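Local coordinates for putative isomerase (PDB 2OQH), which probably acts as an enolase-superfamily enzyme of the mandelate racemase type, possibly a glucarate dehydratase that removes water from D-glucarate, at residues V167-T172 against A180-V185; A184-E187 against N193-V196. All coordinates share one frame; numbering follows the deposited sequence.

Contact 1: residues V167-T172 against A180-V185; sequences VKLKGT and AILRAV
L169 meets I181 and L182 in a purely apolar contact between strand 166-170 and the inner side of helix 175-188; no hydrogen bond crosses between the two segments. One methyl does most of the work. L169 CD2 lies 3.6 Å from I181 CG2 and is equally close, at 3.6 Å, to L182 CD2, so it fills the notch between two consecutive helix residues. With CG anti to the backbone N, chi1 171° carries the leucine's branch to the helix side of the strand. It runs at about a right angle to the I181 side chain, and its other methyl, CD1, stays 4.1 Å from I181 CG2. I181 offers its short branch here. L182 starts off tangentially to the strand but swings its isobutyl end inward, bringing CD2 to 3.9 Å from L169 CB as well.

The helix has its own backbone bonds, V185 N donating to I181 O at 2.9 Å, while V167, K168 and L169 pair with the adjoining strands. Just past the strand, T172 N bonds to the carboxylate of D178, joining the loop to the first turns of the helix.

M151 of helix 147-162 touches both L169 and I181, so this neighbouring helix joins the apolar layer. Such packing between a strand and the helix that follows it is the strand-to-helix half of a beta-alpha-beta unit in a TIM barrel.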
loop_
_atom_site.group_PDB
_atom_site.type_symbol
_atom_site.label_atom_id
_atom_site.label_comp_id
_atom_site.label_asym_id
_atom_site.label_seq_id
_atom_site.Cartn_x
_atom_site.Cartn_y
_atom_site.Cartn_z
ATOM N N VAL A 167 14.830 2.835 3.758
ATOM C CA VAL A 167 14.668 1.904 4.866
ATOM C C VAL A 167 13.640 2.465 5.837
ATOM O O VAL A 167 13.616 3.664 6.099
ATOM C CB VAL A 167 15.991 1.691 5.637
ATOM C CG1 VAL A 167 15.733 0.828 6.867
ATOM C CG2 VAL A 167 17.025 1.028 4.735
ATOM N N LYS A 168 12.800 1.598 6.377
ATOM C CA LYS A 168 11.782 2.036 7.313
ATOM C C LYS A 168 11.770 1.176 8.569
ATOM O O LYS A 168 11.703 -0.051 8.496
ATOM C CB LYS A 168 10.418 1.998 6.620
ATOM C CG LYS A 168 9.219 2.232 7.512
ATOM C CD LYS A 168 7.973 2.318 6.640
ATOM C CE LYS A 168 6.704 2.209 7.437
ATOM N NZ LYS A 168 6.523 0.839 7.964
ATOM N N LEU A 169 11.853 1.827 9.724
ATOM C CA LEU A 169 11.841 1.125 11.002
ATOM C C LEU A 169 10.449 1.103 11.627
ATOM O O LEU A 169 9.779 2.134 11.713
ATOM C CB LEU A 169 12.808 1.785 11.990
ATOM C CG LEU A 169 12.735 1.270 13.434
ATOM C CD1 LEU A 169 13.231 -0.176 13.508
ATOM C CD2 LEU A 169 13.574 2.159 14.329
ATOM N N LYS A 170 10.018 -0.071 12.064
ATOM C CA LYS A 170 8.721 -0.199 12.716
ATOM C C LYS A 170 8.936 0.231 14.162
ATOM O O LYS A 170 9.564 -0.480 14.943
ATOM C CB LYS A 170 8.236 -1.649 12.660
ATOM C CG LYS A 170 6.879 -1.883 13.304
ATOM C CD LYS A 170 6.439 -3.333 13.145
ATOM C CE LYS A 170 5.022 -3.553 13.677
ATOM N NZ LYS A 170 4.921 -3.292 15.148
ATOM N N GLY A 171 8.428 1.410 14.510
ATOM C CA GLY A 171 8.592 1.910 15.860
ATOM C C GLY A 171 7.760 1.150 16.868
ATOM O O GLY A 171 6.871 0.384 16.499
ATOM N N THR A 172 8.047 1.369 18.145
ATOM C CA THR A 172 7.333 0.707 19.228
ATOM C C THR A 172 6.977 1.748 20.282
ATOM O O THR A 172 7.273 2.931 20.122
ATOM C CB THR A 172 8.218 -0.335 19.919
ATOM O OG1 THR A 172 9.279 0.344 20.605
ATOM C CG2 THR A 172 8.814 -1.301 18.904
ATOM N N ALA A 180 17.235 5.402 19.524
ATOM C CA ALA A 180 18.573 4.818 19.629
ATOM C C ALA A 180 18.881 4.012 18.371
ATOM O O ALA A 180 19.981 4.086 17.831
ATOM C CB ALA A 180 18.658 3.921 20.863
ATOM N N ILE A 181 17.900 3.245 17.915
ATOM C CA ILE A 181 18.051 2.428 16.718
ATOM C C ILE A 181 18.288 3.285 15.483
ATOM O O ILE A 181 19.217 3.036 14.710
ATOM C CB ILE A 181 16.798 1.562 16.479
ATOM C CG1 ILE A 181 16.693 0.502 17.570
ATOM C CG2 ILE A 181 16.847 0.919 15.099
ATOM C CD1 ILE A 181 15.428 -0.296 17.508
ATOM N N LEU A 182 17.442 4.293 15.295
ATOM C CA LEU A 182 17.564 5.172 14.140
ATOM C C LEU A 182 18.926 5.861 14.066
ATOM O O LEU A 182 19.484 6.024 12.981
ATOM C CB LEU A 182 16.430 6.205 14.149
ATOM C CG LEU A 182 15.036 5.590 13.983
ATOM C CD1 LEU A 182 13.962 6.624 14.288
ATOM C CD2 LEU A 182 14.888 5.040 12.565
ATOM N N ARG A 183 19.466 6.259 15.213
ATOM C CA ARG A 183 20.770 6.919 15.242
ATOM C C ARG A 183 21.836 5.965 14.715
ATOM O O ARG A 183 22.686 6.351 13.915
ATOM C CB ARG A 183 21.129 7.349 16.669
ATOM C CG ARG A 183 20.385 8.576 17.147
ATOM C CD ARG A 183 20.563 8.794 18.637
ATOM N NE ARG A 183 19.958 10.053 19.061
ATOM C CZ ARG A 183 19.702 10.373 20.325
ATOM N NH1 ARG A 183 19.998 9.521 21.303
ATOM N NH2 ARG A 183 19.140 11.543 20.611
ATOM N N ALA A 184 21.772 4.716 15.169
ATOM C CA ALA A 184 22.721 3.685 14.758
ATOM C C ALA A 184 22.584 3.406 13.265
ATOM O O ALA A 184 23.577 3.358 12.538
ATOM C CB ALA A 184 22.476 2.412 15.549
ATOM N N VAL A 185 21.350 3.226 12.806
ATOM C CA VAL A 185 21.125 2.958 11.400
ATOM C C VAL A 185 21.642 4.099 10.532
ATOM O O VAL A 185 22.326 3.861 9.540
ATOM C CB VAL A 185 19.629 2.720 11.103
ATOM C CG1 VAL A 185 19.404 2.559 9.602
ATOM C CG2 VAL A 185 19.167 1.477 11.827
#

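Contact 2: residues A184-E187 against N193-V196; sequences AVRE and NLRV
R186 and V185 pack on L194 in a buried helix-to-strand contact, the second half of a beta-alpha-beta unit in the TIM barrel, where helix 175-188 leads back into the parallel strand 193-197. L194 is the strand residue that meets both helix side chains, its CB directed at the helix, whereas R195 points to the other side of the strand and forms a salt bridge with E220.

The apolar part is light. V185 CG1 sits 4.0 Å from L194 CD1, the two side chains passing at a slant. The other leucine methyl, CD2, comes to 4.1 Å from R186 CB, so the fork of L194 is shared between neighbouring helix residues. L219 and V167 also touch L194, enclosing it from the loop and the adjoining strand.

R186 makes the more distinctive contribution. Its chain leaves with CG anti to the backbone N and then bends at chi2 (58°) and chi3 (78°), curling past L194 in the opposite sense to the leucine. The guanidinium thereby lays one face over L194, with NH2 3.5 Å from L194 CB and CD2 displaced toward the rim of the group.

Several acceptors fix the rotation of this planar head: NE donates to L217 O, and NH1 to the carbonyls of L189 and V192 in the turn after the helix. The charged group therefore ties the helix end to two loops while one face lies against L194. A water in the guanidinium plane completes the link, accepting from R186 NH2 at 2.9 Å and from L194 N at 3.0 Å.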
loop_
_atom_site.group_PDB
_atom_site.type_symbol
_atom_site.label_atom_id
_atom_site.label_comp_id
_atom_site.label_asym_id
_atom_site.label_seq_id
_atom_site.Cartn_x
_atom_site.Cartn_y
_atom_site.Cartn_z
ATOM N N ALA A 184 21.772 4.716 15.169
ATOM C CA ALA A 184 22.721 3.685 14.758
ATOM C C ALA A 184 22.584 3.406 13.265
ATOM O O ALA A 184 23.577 3.358 12.538
ATOM C CB ALA A 184 22.476 2.412 15.549
ATOM N N VAL A 185 21.350 3.226 12.806
ATOM C CA VAL A 185 21.125 2.958 11.400
ATOM C C VAL A 185 21.642 4.099 10.532
ATOM O O VAL A 185 22.326 3.861 9.540
ATOM C CB VAL A 185 19.629 2.720 11.103
ATOM C CG1 VAL A 185 19.404 2.559 9.602
ATOM C CG2 VAL A 185 19.167 1.477 11.827
ATOM N N ARG A 186 21.322 5.334 10.911
ATOM C CA ARG A 186 21.766 6.500 10.151
ATOM C C ARG A 186 23.290 6.604 10.114
ATOM O O ARG A 186 23.869 6.925 9.075
ATOM C CB ARG A 186 21.191 7.793 10.747
ATOM C CG ARG A 186 21.797 9.066 10.156
ATOM C CD ARG A 186 21.596 9.124 8.648
ATOM N NE ARG A 186 20.243 9.530 8.285
ATOM C CZ ARG A 186 19.666 9.247 7.119
ATOM N NH1 ARG A 186 20.323 8.544 6.202
ATOM N NH2 ARG A 186 18.441 9.691 6.860
ATOM N N GLU A 187 23.935 6.346 11.248
ATOM C CA GLU A 187 25.392 6.426 11.304
ATOM C C GLU A 187 25.999 5.382 10.366
ATOM O O GLU A 187 27.021 5.636 9.730
ATOM C CB GLU A 187 25.898 6.199 12.731
ATOM C CG GLU A 187 27.288 6.787 12.998
ATOM C CD GLU A 187 27.789 6.497 14.407
ATOM O OE1 GLU A 187 28.266 5.362 14.646
ATOM O OE2 GLU A 187 27.694 7.397 15.279
ATOM N N ASN A 193 17.482 6.806 2.422
ATOM C CA ASN A 193 16.300 7.547 2.847
ATOM C C ASN A 193 15.789 6.748 4.042
ATOM O O ASN A 193 15.451 5.577 3.909
ATOM C CB ASN A 193 15.243 7.570 1.745
ATOM C CG ASN A 193 15.573 8.544 0.651
ATOM O OD1 ASN A 193 15.836 9.712 0.918
ATOM N ND2 ASN A 193 15.556 8.077 -0.591
ATOM N N LEU A 194 15.734 7.380 5.206
ATOM C CA LEU A 194 15.310 6.696 6.420
ATOM C C LEU A 194 13.964 7.187 6.962
ATOM O O LEU A 194 13.696 8.391 6.978
ATOM C CB LEU A 194 16.399 6.865 7.480
ATOM C CG LEU A 194 16.278 6.082 8.782
ATOM C CD1 LEU A 194 16.204 4.601 8.487
ATOM C CD2 LEU A 194 17.488 6.389 9.657
ATOM N N ARG A 195 13.140 6.244 7.420
ATOM C CA ARG A 195 11.808 6.543 7.950
ATOM C C ARG A 195 11.524 5.731 9.215
ATOM O O ARG A 195 12.194 4.744 9.484
ATOM C CB ARG A 195 10.741 6.174 6.912
ATOM C CG ARG A 195 11.021 6.645 5.500
ATOM C CD ARG A 195 10.152 5.889 4.499
ATOM N NE ARG A 195 10.464 6.241 3.116
ATOM C CZ ARG A 195 9.971 5.613 2.052
ATOM N NH1 ARG A 195 9.134 4.589 2.205
ATOM N NH2 ARG A 195 10.320 6.004 0.835
ATOM N N VAL A 196 10.529 6.156 9.989
ATOM C CA VAL A 196 10.131 5.423 11.189
ATOM C C VAL A 196 8.606 5.463 11.305
ATOM O O VAL A 196 7.979 6.509 11.133
ATOM C CB VAL A 196 10.786 5.988 12.469
ATOM C CG1 VAL A 196 10.497 7.458 12.603
ATOM C CG2 VAL A 196 10.281 5.232 13.680
HETATM O O HOH W 1 16.429 10.249 4.834
#

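How the contacts relate
The two contacts follow one another along the chain as strand 166-170, helix 175-188 and strand 193-197, with their centres about 6 Å apart. Contact 1 joins the first strand to the middle of the helix; contact 2 joins the last turn of that helix to the second strand, and A184 and V185 belong to both. The strands are parallel neighbours in the barrel sheet: V167 N lies 2.8 Å from N193 O, and V167 O lies 2.9 Å from R195 N, both probable hydrogen bonds. Together the contacts seat one helix across two adjacent barrel strands, within the C-terminal domain of this enolase-like protein.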